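FMN-binding domain-containing protein (Clostridium perfringens, PDB 3O6U) is of uncharacterised function but probably binds the flavin cofactor FMN. Local coordinates at residues Ala46-Arg49 against Asp53-Glu56. Residues are numbered along the deposited sequence; the frame is centred on the assembly and turned at random.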
# COMPACT_ATOMS: atom_id res chain seq x y z
N ALA A 46 -3.24 -2.34 14.92
CA ALA A 46 -4.27 -1.34 14.70
C ALA A 46 -3.98 -0.64 13.36
O ALA A 46 -2.87 -0.18 13.08
CB ALA A 46 -4.25 -0.29 15.81
N MSE A 47 -5.02 -0.62 12.53
CA MSE A 47 -5.02 0.04 11.23
C MSE A 47 -5.10 1.57 11.38
O MSE A 47 -5.92 2.11 12.11
CB MSE A 47 -6.23 -0.46 10.46
CG MSE A 47 -6.23 -1.98 10.31
SE MSE A 47 -4.75 -2.59 9.15
CE MSE A 47 -4.22 -4.27 10.01
N LYS A 48 -4.21 2.26 10.68
CA LYS A 48 -4.16 3.72 10.69
C LYS A 48 -5.43 4.37 10.13
O LYS A 48 -5.83 5.45 10.56
CB LYS A 48 -2.96 4.17 9.86
CG LYS A 48 -2.40 5.52 10.19
CD LYS A 48 -1.34 5.93 9.19
CE LYS A 48 0.01 6.15 9.84
NZ LYS A 48 1.10 6.23 8.79
N ARG A 49 -6.09 3.72 9.18
CA ARG A 49 -7.26 4.34 8.58
C ARG A 49 -8.50 4.25 9.46
O ARG A 49 -9.53 4.86 9.16
CB ARG A 49 -7.50 3.80 7.16
CG ARG A 49 -8.43 2.62 6.98
CD ARG A 49 -7.85 1.81 5.84
NE ARG A 49 -8.82 1.38 4.85
CZ ARG A 49 -8.50 0.93 3.64
NH1 ARG A 49 -7.22 0.85 3.26
NH2 ARG A 49 -9.46 0.59 2.81
N ASP A 53 -8.35 10.14 15.65
CA ASP A 53 -7.49 11.28 15.99
C ASP A 53 -6.33 11.40 15.03
O ASP A 53 -5.96 12.51 14.66
CB ASP A 53 -6.94 11.17 17.43
CG ASP A 53 -7.97 11.54 18.47
OD1 ASP A 53 -9.03 12.10 18.09
OD2 ASP A 53 -7.72 11.28 19.67
N TYR A 54 -5.76 10.28 14.63
CA TYR A 54 -4.66 10.32 13.69
C TYR A 54 -5.12 10.96 12.39
O TYR A 54 -4.37 11.72 11.77
CB TYR A 54 -4.12 8.93 13.39
CG TYR A 54 -2.82 8.98 12.64
CD1 TYR A 54 -2.78 9.32 11.28
CD2 TYR A 54 -1.62 8.71 13.28
CE1 TYR A 54 -1.57 9.39 10.59
CE2 TYR A 54 -0.41 8.77 12.61
CZ TYR A 54 -0.39 9.11 11.26
OH TYR A 54 0.82 9.17 10.61
N ASN A 55 -6.35 10.65 11.98
CA ASN A 55 -6.84 11.23 10.75
C ASN A 55 -7.14 12.70 10.86
O ASN A 55 -6.60 13.50 10.10
CB ASN A 55 -8.12 10.55 10.27
CG ASN A 55 -7.87 9.25 9.60
OD1 ASN A 55 -7.84 8.21 10.26
ND2 ASN A 55 -7.67 9.27 8.28
N GLU A 56 -8.01 13.05 11.80
CA GLU A 56 -8.46 14.43 11.95
C GLU A 56 -7.32 15.42 11.98
O GLU A 56 -7.36 16.45 11.29
CB GLU A 56 -9.37 14.58 13.15
CG GLU A 56 -10.77 14.06 12.90
CD GLU A 56 -11.62 14.09 14.15
OE1 GLU A 56 -11.06 14.30 15.25
OE2 GLU A 56 -12.85 13.89 14.03
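Apolar packing of the Lys48 side chain on the ring of Tyr54 makes up most of this contact. The evidence is a CH-pi approach: Lys48 CG stands 4.0 Å from the centroid of the Tyr54 ring and 14° off its normal, which puts it over the face, somewhat toward the rim. Farther out, Lys48 CD lies over the same face, 3.7 Å from Tyr54 CE1, and Lys48 CE comes to 3.3 Å from Tyr54 CZ. The methylenes thus pass over the ring at a slant, from its CD1-CE1 edge to the hydroxyl end. Both side chains leave their backbones alike, CG anti to N (chi1 -156° in Lys48), and a bend at chi3 of Lys48 (-119°) brings CE alongside the hydroxyl oxygen and sends NZ beyond it.

No polar contact across the segments is clear-cut. Lys48 NZ is 3.5 Å from Tyr54 OH, but the angle is too poor for a hydrogen bond; the ammonium instead makes a salt bridge with Glu39 of strand 32-41 and a cation-pi contact with Tyr19. The ring of Tyr19 also meets that of Tyr54 at a steep angle. The end of the Asn55 side chain lies close to the carbonyl oxygens of Lys48 and Arg49. Arg49 directs its CB away from segment 53-56, and its NH1 makes salt bridges with Glu70 and Glu74 of helix 66-80.

The pairing joins the 3-10 turn after strand 32-41 to the beginning of helix 52-62, within the FMN-binding domain. Its chemistry divides one lysine between two tasks: the aliphatic chain covers an aromatic face, while the charge is met by a carboxylate on the sheet, so among the clear contacts, turn and helix are probably held together mainly by dispersion and CH-pi packing.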